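Local coordinates for protein-glutamine gamma-glutamyltransferase (Pseudomonas aeruginosa PAO1, PDB 6G49), which shows transglutaminase activity in vitro, cross-linking protein glutamine and lysine side chains through its periplasmic domain, and is critical for the viability of the bacterium, at residues A56-F61 and D110-P115; R171-N176 and G258-V263; A199-L204 and Y292-Q297; A265-G270 and L279-F284. One frame throughout, in Å; residues are numbered along the deposited sequence. Where two conformers were deposited one is given.

Contact 1: residues A56-F61 and D110-P115; sequences AFRVRF and DVIMQP. With PO4 (phosphate ion), chain H.
Arg58 pairs with Ile112, and Arg60 with Asp110, as the hydrogen-bonded pairs of an antiparallel two-strand ladder between strands 55-61 and 107-113. Arg58 N gives to Ile112 O at 2.9 Å and Ile112 N returns to Arg58 O; Arg60 and Asp110 repeat the exchange, and Gln114 N extends it to Ala56 O at 3.0 Å. The non-hydrogen-bonded pairs, Phe57 with Met113 and Val59 with Val111, put their side chains on the buried face. There Val111 CG1 reaches Phe57 CD2 at 3.9 Å, and the Phe57 ring also meets Trp73 edge-to-face. These strands of the TgpA N-terminal region are inner members of an antiparallel sheet, flanked by 152-158 and, from the transglutaminase-like part, 278-282, where a classic beta bulge sets Ala56 and Phe57 together opposite Val281. On the other face the Arg58 chain runs alongside that of Ile112, with Ile112 CG2 3.7 Å from Arg58 NE. Water 2 sits in the guanidinium plane, accepting from Arg58 NE at 3.0 Å and from Gln114 NE2 while donating to Ile112 O. Arg60 NE hydrogen-bonds to Asn277 O and Arg60 NH2 to Gly276 O, and a phosphate, probably from the crystallisation liquor, lies at the guanidinium edge.

Contact 2: residues R171-N176 and G258-V263; sequences RTRWRN and GIPARV
Asn176, the first residue to leave helix 170-175, lays its carbonyl against the start of strand 261-265: Ala261 N donates to Asn176 O at 3.1 Å, and Pro260 CA adds a CA-H...O contact to Asn176 O at 3.2 Å. This docks a helix C-terminus on a strand that the transglutaminase-like part of the chain contributes to the large antiparallel sheet. Asn176 ND2 folds back to Thr172 O at 2.9 Å, reaching it from the opposite plane face to Asn176 N, and also bonds Glu79 OE2; the two bonds hold the amide's orientation. The Asn176 amide plane stands 82° from the Arg262 guanidinium. That guanidinium is held by salt bridges to Glu291 and Glu79, with Trp299 adding a cation-pi contact. Arg173 CG touches Pro260 CG at 4.0 Å. The aliphatic part of Arg262 passes beside the amide oxygen: Asn176 OD1 rests 3.3 Å from Arg262 CB and 3.7 Å from Arg262 CD.

Contact 3: residues A199-L204 and Y292-Q297; sequences AQPQAL and YWQPEQ
Gln202 and Pro201, in the first turn of helix 201-214, meet Tyr292, Gln294 and Gln297 mostly through side chains. The direct polar contacts gather on Gln202 NE2. It makes a weak hydrogen bond to Gln294 OE1, with Gln202 NE2 3.3 Å away, and a weak, doubtful one to Gln297 OE1, where Gln202 NE2 lies at 2.7 Å but the N-H...O angle is 123°; Gln297 NE2, a second donor, is only 3.1 Å from Gln202 NE2. The amide plane of Gln202 stands 90° from that of Gln294 and 74° from that of Gln297, crossing each. Water 3 makes a firmer link, accepting from Gln202 N at 2.9 Å and from Gln294 NE2 at 2.7 Å. The strand is 286-294, which the transglutaminase-like part of the chain adds to the large antiparallel sheet, and the contact falls where it runs out into the turn to strand 298-302. Leu300 on that next strand touches Gln202, Tyr292 and Gln294. Among the van der Waals contacts, Gln202 CG comes up to the ring edge of Tyr292, near its plane, 3.2 Å from Tyr292 OH. The Pro201 ring lies across Gln294, with Pro201 CG 4.1 Å from Gln294 CB.

Contact 4: residues A265-G270 and L279-F284; sequences AGYQGG and LLVHQF
Tyr267 reaches from strand 267-268 across Val281 to Gln283, and its side chain can be followed outward. Tyr267 CB packs on Val281 CG1 at 3.7 Å; chi1 of -63° puts CG beside the backbone N, where it lies almost as near the same methyl. Tyr267 CD2 passes His282 O at 3.7 Å. Tyr267 CE2 is 3.4 Å from Gln283 OE1, which lies in the ring plane at its edge. At the tip, Tyr267 OH donates to Gln283 OE1 at 2.7 Å, with a C=O...O angle of 121°. Gln283 begins by pointing away, but a bend at chi2 turns CD back toward the tyrosine. The amide and ring planes are 58° apart. On its other branch, Val281 CG2 meets Gly269 O and Gly270 CA. Gly270 CA comes to 3.2 Å from Leu280 O, and both glycines hold backbone angles at which a CB would press on the preceding carbonyl O. Phe122 meets the Tyr267 ring edge-to-face and Ala56 touches the Tyr267 side chain. That side chain lies about 6 Å from that of His287, which is probably catalytic; this buried contact lies beside what is probably the Cys-His-Asp site of the transglutaminase-like fold, without touching the triad.

From the N terminus, contact 1 closes first, joining strands 55-61 and 107-113 across a 48-residue span that contains strands but no helix. Helix 170-175 then opens contact 2, and residues 199-204 open contact 3 before contact 2 has closed at 258-263, so these two cross; they also touch, with Pro260 O bonded to Trp293 N where strands 261-265 and 286-294 run side by side in the large sheet. Contact 4 follows as a short loop nested inside the span of contact 3, which closes last at 292-297. Contact 4 returns to contact 1, since strand 278-282 runs beside 55-61. Contacts 1 and 4 lie on one side of the chain's centre and contacts 2 and 3 on the other.

Contact 1: residues A56-F61 and D110-P115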
loop_
_atom_site.group_PDB
_atom_site.type_symbol
_atom_site.label_atom_id
_atom_site.label_comp_id
_atom_site.label_asym_id
_atom_site.label_seq_id
_atom_site.Cartn_x
_atom_site.Cartn_y
_atom_site.Cartn_z
ATOM N N ALA A 56 8.686 14.197 4.207
ATOM C CA ALA A 56 9.062 12.859 4.475
ATOM C C ALA A 56 10.402 12.462 3.834
ATOM O O ALA A 56 11.265 11.905 4.512
ATOM C CB ALA A 56 7.937 11.939 4.036
ATOM N N PHE A 57 10.562 12.765 2.545
ATOM C CA PHE A 57 11.810 12.413 1.816
ATOM C C PHE A 57 11.842 13.220 0.522
ATOM O O PHE A 57 10.844 13.820 0.142
ATOM C CB PHE A 57 12.017 10.911 1.611
ATOM C CG PHE A 57 10.970 10.199 0.793
ATOM C CD1 PHE A 57 9.759 9.834 1.357
ATOM C CD2 PHE A 57 11.204 9.935 -0.547
ATOM C CE1 PHE A 57 8.816 9.126 0.594
ATOM C CE2 PHE A 57 10.252 9.246 -1.305
ATOM C CZ PHE A 57 9.083 8.846 -0.716
ATOM N N ARG A 58 13.005 13.178 -0.116
ATOM C CA ARG A 58 13.254 13.815 -1.392
ATOM C C ARG A 58 13.897 12.754 -2.276
ATOM O O ARG A 58 14.556 11.865 -1.782
ATOM C CB ARG A 58 14.111 15.059 -1.245
ATOM C CG ARG A 58 13.350 16.182 -0.578
ATOM C CD ARG A 58 14.224 17.382 -0.300
ATOM N NE ARG A 58 15.105 17.135 0.817
ATOM C CZ ARG A 58 16.168 17.870 1.088
ATOM N NH1 ARG A 58 16.475 18.894 0.312
ATOM N NH2 ARG A 58 16.914 17.583 2.131
ATOM N N VAL A 59 13.680 12.854 -3.579
ATOM C CA VAL A 59 14.137 11.836 -4.522
ATOM C C VAL A 59 14.671 12.517 -5.773
ATOM O O VAL A 59 14.019 13.374 -6.340
ATOM C CB VAL A 59 13.023 10.845 -4.925
ATOM C CG1 VAL A 59 13.560 9.742 -5.830
ATOM C CG2 VAL A 59 12.368 10.219 -3.755
ATOM N N ARG A 60 15.784 11.996 -6.267
ATOM C CA ARG A 60 16.378 12.440 -7.521
ATOM C C ARG A 60 16.588 11.195 -8.410
ATOM O O ARG A 60 17.276 10.282 -8.010
ATOM C CB ARG A 60 17.703 13.156 -7.268
ATOM C CG ARG A 60 18.106 14.149 -8.338
ATOM C CD ARG A 60 19.254 15.034 -7.864
ATOM N NE ARG A 60 18.860 16.380 -7.468
ATOM C CZ ARG A 60 19.285 16.989 -6.368
ATOM N NH1 ARG A 60 20.091 16.366 -5.533
ATOM N NH2 ARG A 60 18.903 18.218 -6.088
ATOM N N PHE A 61 15.991 11.174 -9.602
ATOM C CA PHE A 61 16.115 10.059 -10.505
ATOM C C PHE A 61 17.346 10.236 -11.414
ATOM O O PHE A 61 17.671 11.397 -11.754
ATOM C CB PHE A 61 14.852 9.965 -11.364
ATOM C CG PHE A 61 13.709 9.275 -10.640
ATOM C CD1 PHE A 61 12.814 9.977 -9.864
ATOM C CD2 PHE A 61 13.598 7.901 -10.736
ATOM C CE1 PHE A 61 11.786 9.296 -9.207
ATOM C CE2 PHE A 61 12.558 7.223 -10.109
ATOM C CZ PHE A 61 11.665 7.943 -9.355
ATOM N N ASP A 110 18.246 8.272 -6.179
ATOM C CA ASP A 110 18.766 8.491 -4.873
ATOM C C ASP A 110 17.675 9.134 -3.997
ATOM O O ASP A 110 16.853 9.906 -4.476
ATOM C CB ASP A 110 19.946 9.438 -4.939
ATOM C CG ASP A 110 21.112 8.874 -5.729
ATOM O OD1 ASP A 110 21.210 7.612 -5.811
ATOM O OD2 ASP A 110 21.908 9.726 -6.169
ATOM N N VAL A 111 17.723 8.809 -2.701
ATOM C CA VAL A 111 16.741 9.305 -1.730
ATOM C C VAL A 111 17.485 9.962 -0.575
ATOM O O VAL A 111 18.500 9.442 -0.154
ATOM C CB VAL A 111 15.876 8.173 -1.170
ATOM C CG1 VAL A 111 14.841 8.726 -0.175
ATOM C CG2 VAL A 111 15.231 7.425 -2.331
ATOM N N ILE A 112 16.980 11.078 -0.107
ATOM C CA ILE A 112 17.328 11.618 1.244
ATOM C C ILE A 112 16.032 11.621 2.068
ATOM O O ILE A 112 15.096 12.318 1.720
ATOM C CB ILE A 112 18.038 12.983 1.216
ATOM C CG1 ILE A 112 18.452 13.388 2.635
ATOM C CG2 ILE A 112 17.233 14.096 0.543
ATOM C CD1 ILE A 112 19.331 14.629 2.691
ATOM N N MET A 113 16.042 10.815 3.127
ATOM C CA MET A 113 14.904 10.620 4.013
ATOM C C MET A 113 15.097 11.509 5.239
ATOM O O MET A 113 16.148 11.553 5.811
ATOM C CB MET A 113 14.922 9.157 4.476
ATOM C CG MET A 113 13.647 8.539 4.604
ATOM S SD MET A 113 13.966 6.781 5.067
ATOM C CE MET A 113 12.983 6.857 6.566
ATOM N N GLN A 114 14.022 12.111 5.673
ATOM C CA GLN A 114 13.975 12.774 6.965
ATOM C C GLN A 114 13.823 11.712 8.035
ATOM O O GLN A 114 13.361 10.590 7.783
ATOM C CB GLN A 114 12.787 13.716 7.029
ATOM C CG GLN A 114 12.788 14.829 5.993
ATOM C CD GLN A 114 13.968 15.737 6.221
ATOM O OE1 GLN A 114 14.083 16.418 7.260
ATOM N NE2 GLN A 114 14.901 15.626 5.312
ATOM N N PRO A 115 14.197 12.009 9.287
ATOM C CA PRO A 115 13.971 11.048 10.368
ATOM C C PRO A 115 12.493 10.635 10.456
ATOM O O PRO A 115 11.610 11.485 10.351
ATOM C CB PRO A 115 14.357 11.852 11.626
ATOM C CG PRO A 115 15.320 12.866 11.116
ATOM C CD PRO A 115 14.813 13.257 9.746
HETATM P P PO4 H . 19.307 20.926 -3.392
HETATM O O1 PO4 H . 19.602 19.652 -4.252
HETATM O O2 PO4 H . 18.190 21.814 -3.910
HETATM O O3 PO4 H . 19.060 20.641 -1.913
HETATM O O4 PO4 H . 20.453 21.934 -3.330
HETATM O O HOH W 1 10.804 10.221 6.751
HETATM O O HOH W 2 14.468 14.945 2.711
#

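Contact 2: residues R171-N176 and G258-V263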
loop_
_atom_site.group_PDB
_atom_site.type_symbol
_atom_site.label_atom_id
_atom_site.label_comp_id
_atom_site.label_asym_id
_atom_site.label_seq_id
_atom_site.Cartn_x
_atom_site.Cartn_y
_atom_site.Cartn_z
ATOM N N ARG A 171 2.973 -20.424 4.852
ATOM C CA ARG A 171 2.771 -19.567 6.008
ATOM C C ARG A 171 2.302 -18.179 5.541
ATOM O O ARG A 171 1.422 -17.608 6.166
ATOM C CB ARG A 171 4.024 -19.447 6.857
ATOM C CG ARG A 171 4.429 -20.729 7.569
ATOM C CD ARG A 171 5.867 -20.603 8.067
ATOM N NE ARG A 171 6.772 -20.253 6.991
ATOM C CZ ARG A 171 8.093 -20.107 7.111
ATOM N NH1 ARG A 171 8.665 -20.212 8.296
ATOM N NH2 ARG A 171 8.832 -19.852 6.041
ATOM N N THR A 172 2.930 -17.667 4.484
ATOM C CA THR A 172 2.556 -16.352 3.926
ATOM C C THR A 172 1.121 -16.373 3.386
ATOM O O THR A 172 0.311 -15.474 3.591
ATOM C CB THR A 172 3.535 -15.929 2.835
ATOM O OG1 THR A 172 4.814 -15.965 3.464
ATOM C CG2 THR A 172 3.245 -14.515 2.394
ATOM N N ARG A 173 0.796 -17.446 2.677
ATOM C CA ARG A 173 -0.552 -17.659 2.179
ATOM C C ARG A 173 -1.568 -17.648 3.335
ATOM O O ARG A 173 -2.588 -16.957 3.256
ATOM C CB ARG A 173 -0.623 -18.928 1.336
ATOM C CG ARG A 173 -1.897 -19.094 0.543
ATOM C CD ARG A 173 -1.788 -20.369 -0.328
ATOM N NE ARG A 173 -2.798 -20.496 -1.313
ATOM C CZ ARG A 173 -2.629 -21.302 -2.363
ATOM N NH1 ARG A 173 -1.484 -21.955 -2.499
ATOM N NH2 ARG A 173 -3.577 -21.401 -3.249
ATOM N N TRP A 174 -1.315 -18.447 4.385
ATOM C CA TRP A 174 -2.196 -18.563 5.496
ATOM C C TRP A 174 -2.381 -17.212 6.187
ATOM O O TRP A 174 -3.508 -16.801 6.554
ATOM C CB TRP A 174 -1.699 -19.617 6.492
ATOM C CG TRP A 174 -2.729 -20.115 7.443
ATOM C CD1 TRP A 174 -2.991 -19.779 8.734
ATOM C CD2 TRP A 174 -3.714 -21.098 7.086
ATOM N NE1 TRP A 174 -4.083 -20.490 9.187
ATOM C CE2 TRP A 174 -4.563 -21.263 8.194
ATOM C CE3 TRP A 174 -3.923 -21.839 5.924
ATOM C CZ2 TRP A 174 -5.581 -22.237 8.199
ATOM C CZ3 TRP A 174 -4.934 -22.779 5.924
ATOM C CH2 TRP A 174 -5.744 -22.947 7.047
ATOM N N ARG A 175 -1.269 -16.527 6.431
ATOM C CA ARG A 175 -1.264 -15.242 7.129
ATOM C C ARG A 175 -2.142 -14.234 6.365
ATOM O O ARG A 175 -2.837 -13.448 7.005
ATOM C CB ARG A 175 0.176 -14.736 7.199
ATOM C CG ARG A 175 0.306 -13.281 7.607
ATOM C CD ARG A 175 1.771 -12.885 7.525
ATOM N NE ARG A 175 2.524 -13.421 8.625
ATOM C CZ ARG A 175 3.763 -13.032 8.947
ATOM N NH1 ARG A 175 4.368 -12.148 8.160
ATOM N NH2 ARG A 175 4.321 -13.451 10.095
ATOM N N ASN A 176 -2.106 -14.314 5.024
ATOM C CA ASN A 176 -2.787 -13.344 4.197
ATOM C C ASN A 176 -4.214 -13.748 3.856
ATOM O O ASN A 176 -4.829 -13.148 2.968
ATOM C CB ASN A 176 -1.919 -12.976 2.996
ATOM C CG ASN A 176 -0.820 -12.057 3.434
ATOM O OD1 ASN A 176 -1.094 -10.930 3.811
ATOM N ND2 ASN A 176 0.400 -12.569 3.542
ATOM N N GLY A 258 -11.367 -15.719 -0.195
ATOM C CA GLY A 258 -10.329 -16.737 -0.343
ATOM C C GLY A 258 -9.140 -16.329 -1.195
ATOM O O GLY A 258 -8.396 -17.180 -1.597
ATOM N N ILE A 259 -8.911 -15.011 -1.377
ATOM C CA ILE A 259 -7.809 -14.466 -2.162
ATOM C C ILE A 259 -6.820 -13.867 -1.167
ATOM O O ILE A 259 -7.197 -12.942 -0.435
ATOM C CB ILE A 259 -8.286 -13.414 -3.196
ATOM C CG1 ILE A 259 -9.273 -14.031 -4.186
ATOM C CG2 ILE A 259 -7.070 -12.807 -3.898
ATOM C CD1 ILE A 259 -9.909 -13.092 -5.149
ATOM N N PRO A 260 -5.558 -14.357 -1.079
ATOM C CA PRO A 260 -4.615 -13.771 -0.129
ATOM C C PRO A 260 -4.357 -12.313 -0.547
ATOM O O PRO A 260 -4.208 -12.036 -1.734
ATOM C CB PRO A 260 -3.364 -14.641 -0.262
ATOM C CG PRO A 260 -3.887 -15.926 -0.900
ATOM C CD PRO A 260 -4.948 -15.454 -1.874
ATOM N N ALA A 261 -4.401 -11.430 0.453
ATOM C CA ALA A 261 -4.309 -9.981 0.173
ATOM C C ALA A 261 -3.750 -9.300 1.396
ATOM O O ALA A 261 -3.962 -9.761 2.523
ATOM C CB ALA A 261 -5.667 -9.427 -0.181
ATOM N N ARG A 262 -3.089 -8.135 1.186
ATOM C CA ARG A 262 -2.560 -7.390 2.310
ATOM C C ARG A 262 -2.595 -5.908 1.923
ATOM O O ARG A 262 -2.698 -5.574 0.740
ATOM C CB ARG A 262 -1.167 -7.852 2.760
ATOM C CG ARG A 262 -0.127 -7.832 1.653
ATOM C CD ARG A 262 1.162 -8.504 2.108
ATOM N NE ARG A 262 2.075 -8.642 0.993
ATOM C CZ ARG A 262 3.011 -9.598 0.854
ATOM N NH1 ARG A 262 3.186 -10.520 1.809
ATOM N NH2 ARG A 262 3.770 -9.607 -0.245
ATOM N N VAL A 263 -2.595 -5.090 2.962
ATOM C CA VAL A 263 -2.506 -3.631 2.769
ATOM C C VAL A 263 -1.046 -3.236 2.641
ATOM O O VAL A 263 -0.177 -3.658 3.433
ATOM C CB VAL A 263 -3.215 -2.915 3.935
ATOM C CG1 VAL A 263 -2.942 -1.416 3.917
ATOM C CG2 VAL A 263 -4.708 -3.219 3.939
#

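Contact 3: residues A199-L204 and Y292-Q297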
loop_
_atom_site.group_PDB
_atom_site.type_symbol
_atom_site.label_atom_id
_atom_site.label_comp_id
_atom_site.label_asym_id
_atom_site.label_seq_id
_atom_site.Cartn_x
_atom_site.Cartn_y
_atom_site.Cartn_z
ATOM N N ALA A 199 -14.736 -17.068 -10.481
ATOM C CA ALA A 199 -13.780 -18.109 -10.201
ATOM C C ALA A 199 -12.355 -17.576 -10.246
ATOM O O ALA A 199 -11.506 -18.031 -9.497
ATOM C CB ALA A 199 -13.941 -19.211 -11.234
ATOM N N GLN A 200 -12.082 -16.686 -11.205
ATOM C CA GLN A 200 -10.751 -16.195 -11.447
ATOM C C GLN A 200 -10.517 -14.983 -10.541
ATOM O O GLN A 200 -11.344 -14.066 -10.513
ATOM C CB GLN A 200 -10.560 -15.789 -12.896
ATOM C CG GLN A 200 -10.795 -16.926 -13.878
ATOM C CD GLN A 200 -10.175 -16.575 -15.210
ATOM O OE1 GLN A 200 -9.067 -16.047 -15.270
ATOM N NE2 GLN A 200 -10.895 -16.848 -16.292
ATOM N N PRO A 201 -9.431 -14.989 -9.740
ATOM C CA PRO A 201 -9.126 -13.861 -8.852
ATOM C C PRO A 201 -9.163 -12.522 -9.599
ATOM O O PRO A 201 -9.709 -11.571 -9.044
ATOM C CB PRO A 201 -7.705 -14.169 -8.377
ATOM C CG PRO A 201 -7.649 -15.680 -8.397
ATOM C CD PRO A 201 -8.422 -16.059 -9.635
ATOM N N GLN A 202 -8.571 -12.443 -10.805
ATOM C CA GLN A 202 -8.477 -11.179 -11.524
ATOM C C GLN A 202 -9.857 -10.597 -11.838
ATOM O O GLN A 202 -10.109 -9.396 -11.720
ATOM C CB GLN A 202 -7.644 -11.305 -12.793
ATOM C CG GLN A 202 -6.233 -10.807 -12.558
ATOM C CD GLN A 202 -5.353 -10.919 -13.775
ATOM O OE1 GLN A 202 -5.791 -10.715 -14.908
ATOM N NE2 GLN A 202 -4.098 -11.252 -13.533
ATOM N N ALA A 203 -10.797 -11.470 -12.196
ATOM C CA ALA A 203 -12.164 -11.098 -12.398
ATOM C C ALA A 203 -12.846 -10.650 -11.105
ATOM O O ALA A 203 -13.717 -9.723 -11.147
ATOM C CB ALA A 203 -12.927 -12.284 -12.994
ATOM N N LEU A 204 -12.548 -11.308 -9.973
ATOM C CA LEU A 204 -13.186 -10.914 -8.755
ATOM C C LEU A 204 -12.683 -9.496 -8.359
ATOM O O LEU A 204 -13.469 -8.631 -7.929
ATOM C CB LEU A 204 -12.876 -11.957 -7.684
ATOM C CG LEU A 204 -13.765 -11.914 -6.458
ATOM C CD1 LEU A 204 -13.850 -13.254 -5.766
ATOM C CD2 LEU A 204 -13.308 -10.847 -5.439
ATOM N N TYR A 292 -2.595 -8.489 -3.917
ATOM C CA TYR A 292 -3.204 -9.791 -3.774
ATOM C C TYR A 292 -2.368 -10.803 -4.565
ATOM O O TYR A 292 -1.676 -10.482 -5.543
ATOM C CB TYR A 292 -4.669 -9.776 -4.214
ATOM C CG TYR A 292 -4.902 -9.594 -5.697
ATOM C CD1 TYR A 292 -4.781 -8.346 -6.315
ATOM C CD2 TYR A 292 -5.116 -10.691 -6.501
ATOM C CE1 TYR A 292 -4.901 -8.234 -7.701
ATOM C CE2 TYR A 292 -5.262 -10.569 -7.879
ATOM C CZ TYR A 292 -5.151 -9.349 -8.470
ATOM O OH TYR A 292 -5.326 -9.342 -9.824
ATOM N N TRP A 293 -2.561 -12.067 -4.202
ATOM C CA TRP A 293 -1.763 -13.140 -4.749
ATOM C C TRP A 293 -2.640 -14.093 -5.542
ATOM O O TRP A 293 -3.756 -14.429 -5.146
ATOM C CB TRP A 293 -1.065 -13.909 -3.617
ATOM C CG TRP A 293 -0.123 -14.959 -4.133
ATOM C CD1 TRP A 293 1.186 -14.800 -4.516
ATOM C CD2 TRP A 293 -0.454 -16.342 -4.373
ATOM N NE1 TRP A 293 1.663 -15.989 -5.016
ATOM C CE2 TRP A 293 0.682 -16.936 -4.949
ATOM C CE3 TRP A 293 -1.615 -17.093 -4.197
ATOM C CZ2 TRP A 293 0.717 -18.286 -5.312
ATOM C CZ3 TRP A 293 -1.598 -18.422 -4.588
ATOM C CH2 TRP A 293 -0.425 -19.012 -5.075
ATOM N N GLN A 294 -2.032 -14.595 -6.601
ATOM C CA GLN A 294 -2.641 -15.724 -7.339
ATOM C C GLN A 294 -1.514 -16.579 -7.894
ATOM O O GLN A 294 -0.375 -16.160 -8.072
ATOM C CB GLN A 294 -3.572 -15.195 -8.429
ATOM C CG GLN A 294 -2.848 -14.584 -9.610
ATOM C CD GLN A 294 -3.814 -13.791 -10.437
ATOM O OE1 GLN A 294 -3.755 -12.560 -10.487
ATOM N NE2 GLN A 294 -4.740 -14.505 -11.057
ATOM N N PRO A 295 -1.806 -17.867 -8.146
ATOM C CA PRO A 295 -0.817 -18.749 -8.748
ATOM C C PRO A 295 -0.234 -18.198 -10.045
ATOM O O PRO A 295 -0.902 -17.555 -10.805
ATOM C CB PRO A 295 -1.639 -20.029 -9.022
ATOM C CG PRO A 295 -2.713 -20.021 -7.948
ATOM C CD PRO A 295 -3.064 -18.551 -7.784
ATOM N N GLU A 296 1.069 -18.416 -10.197
ATOM C CA GLU A 296 1.839 -18.102 -11.400
ATOM C C GLU A 296 2.131 -16.600 -11.530
ATOM O O GLU A 296 3.275 -16.235 -11.785
ATOM C CB GLU A 296 1.139 -18.616 -12.656
ATOM C CG GLU A 296 1.026 -20.139 -12.661
ATOM C CD GLU A 296 0.849 -20.759 -14.037
ATOM O OE1 GLU A 296 0.077 -20.194 -14.839
ATOM O OE2 GLU A 296 1.491 -21.799 -14.306
ATOM N N GLN A 297 1.099 -15.755 -11.438
ATOM C CA GLN A 297 1.300 -14.319 -11.585
ATOM C C GLN A 297 1.952 -13.711 -10.329
ATOM O O GLN A 297 2.544 -12.618 -10.421
ATOM C CB GLN A 297 -0.017 -13.676 -11.980
ATOM C CG GLN A 297 -0.505 -14.182 -13.339
ATOM C CD GLN A 297 -1.706 -13.395 -13.791
ATOM O OE1 GLN A 297 -1.618 -12.202 -14.077
ATOM N NE2 GLN A 297 -2.851 -14.057 -13.839
HETATM O O HOH W 3 -7.202 -14.508 -12.249
#

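Contact 4: residues A265-G270 and L279-F284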
loop_
_atom_site.group_PDB
_atom_site.type_symbol
_atom_site.label_atom_id
_atom_site.label_comp_id
_atom_site.label_asym_id
_atom_site.label_seq_id
_atom_site.Cartn_x
_atom_site.Cartn_y
_atom_site.Cartn_z
ATOM N N ALA A 265 1.353 0.109 2.744
ATOM C CA ALA A 265 1.374 1.471 3.225
ATOM C C ALA A 265 2.669 2.150 2.759
ATOM O O ALA A 265 3.732 1.541 2.699
ATOM C CB ALA A 265 1.334 1.507 4.718
ATOM N N GLY A 266 2.552 3.428 2.471
ATOM C CA GLY A 266 3.702 4.231 2.029
ATOM C C GLY A 266 3.239 5.601 1.622
ATOM O O GLY A 266 2.472 6.223 2.328
ATOM N N TYR A 267 3.717 6.059 0.466
ATOM C CA TYR A 267 3.378 7.366 -0.044
ATOM C C TYR A 267 3.066 7.203 -1.531
ATOM O O TYR A 267 3.579 6.263 -2.151
ATOM C CB TYR A 267 4.551 8.342 0.128
ATOM C CG TYR A 267 4.925 8.587 1.559
ATOM C CD1 TYR A 267 5.738 7.706 2.258
ATOM C CD2 TYR A 267 4.336 9.640 2.244
ATOM C CE1 TYR A 267 6.017 7.896 3.611
ATOM C CE2 TYR A 267 4.596 9.831 3.596
ATOM C CZ TYR A 267 5.414 8.945 4.270
ATOM O OH TYR A 267 5.662 9.161 5.591
ATOM N N GLN A 268 2.274 8.124 -2.083
ATOM C CA GLN A 268 2.016 8.090 -3.517
ATOM C C GLN A 268 2.222 9.514 -4.045
ATOM O O GLN A 268 1.538 10.402 -3.574
ATOM C CB GLN A 268 0.635 7.535 -3.846
ATOM C CG GLN A 268 0.491 7.065 -5.271
ATOM C CD GLN A 268 0.503 8.129 -6.340
ATOM O OE1 GLN A 268 0.031 9.218 -6.115
ATOM N NE2 GLN A 268 0.980 7.755 -7.524
ATOM N N GLY A 269 3.058 9.599 -5.081
ATOM C CA GLY A 269 3.205 10.841 -5.821
ATOM C C GLY A 269 4.441 11.591 -5.387
ATOM O O GLY A 269 5.530 11.074 -5.304
ATOM N N GLY A 270 4.256 12.888 -5.211
ATOM C CA GLY A 270 5.337 13.779 -4.859
ATOM C C GLY A 270 5.189 15.116 -5.567
ATOM O O GLY A 270 4.392 15.268 -6.468
ATOM N N LEU A 279 12.161 15.499 -6.538
ATOM C CA LEU A 279 10.807 15.374 -6.033
ATOM C C LEU A 279 10.827 15.450 -4.500
ATOM O O LEU A 279 11.663 14.821 -3.846
ATOM C CB LEU A 279 10.220 14.008 -6.413
ATOM C CG LEU A 279 9.682 13.803 -7.827
ATOM C CD1 LEU A 279 8.967 12.459 -7.872
ATOM C CD2 LEU A 279 8.732 14.883 -8.285
ATOM N N LEU A 280 9.919 16.248 -3.954
ATOM C CA LEU A 280 9.610 16.229 -2.534
ATOM C C LEU A 280 8.397 15.295 -2.335
ATOM O O LEU A 280 7.431 15.356 -3.089
ATOM C CB LEU A 280 9.264 17.623 -2.035
ATOM C CG LEU A 280 10.430 18.605 -2.167
ATOM C CD1 LEU A 280 10.225 19.433 -3.402
ATOM C CD2 LEU A 280 10.568 19.458 -0.940
ATOM N N VAL A 281 8.442 14.593 -1.225
ATOM C CA VAL A 281 7.297 13.779 -0.784
ATOM C C VAL A 281 7.004 14.207 0.649
ATOM O O VAL A 281 7.855 13.997 1.546
ATOM C CB VAL A 281 7.594 12.280 -0.940
ATOM C CG1 VAL A 281 6.354 11.497 -0.511
ATOM C CG2 VAL A 281 7.946 11.932 -2.363
ATOM N N HIS A 282 5.848 14.819 0.833
ATOM C CA HIS A 282 5.434 15.268 2.184
ATOM C C HIS A 282 4.522 14.235 2.833
ATOM O O HIS A 282 3.994 13.342 2.175
ATOM C CB HIS A 282 4.738 16.621 2.062
ATOM C CG HIS A 282 5.630 17.709 1.569
ATOM N ND1 HIS A 282 5.756 17.976 0.206
ATOM C CD2 HIS A 282 6.365 18.624 2.248
ATOM C CE1 HIS A 282 6.554 19.040 0.079
ATOM N NE2 HIS A 282 6.956 19.462 1.294
ATOM N N GLN A 283 4.241 14.463 4.122
ATOM C CA GLN A 283 3.390 13.528 4.862
ATOM C C GLN A 283 2.011 13.490 4.228
ATOM O O GLN A 283 1.324 12.413 4.291
ATOM C CB GLN A 283 3.344 13.862 6.362
ATOM C CG GLN A 283 4.644 13.676 7.093
ATOM C CD GLN A 283 5.276 12.309 6.990
ATOM O OE1 GLN A 283 4.570 11.342 6.640
ATOM N NE2 GLN A 283 6.541 12.215 7.385
ATOM N N PHE A 284 1.510 14.565 3.600
ATOM C CA PHE A 284 0.200 14.549 2.996
ATOM C C PHE A 284 0.098 13.574 1.823
ATOM O O PHE A 284 -1.050 13.305 1.365
ATOM C CB PHE A 284 -0.304 15.954 2.623
ATOM C CG PHE A 284 0.553 16.770 1.675
ATOM C CD1 PHE A 284 0.797 16.402 0.371
ATOM C CD2 PHE A 284 1.174 17.930 2.136
ATOM C CE1 PHE A 284 1.576 17.184 -0.465
ATOM C CE2 PHE A 284 1.969 18.706 1.291
ATOM C CZ PHE A 284 2.176 18.320 0.003
#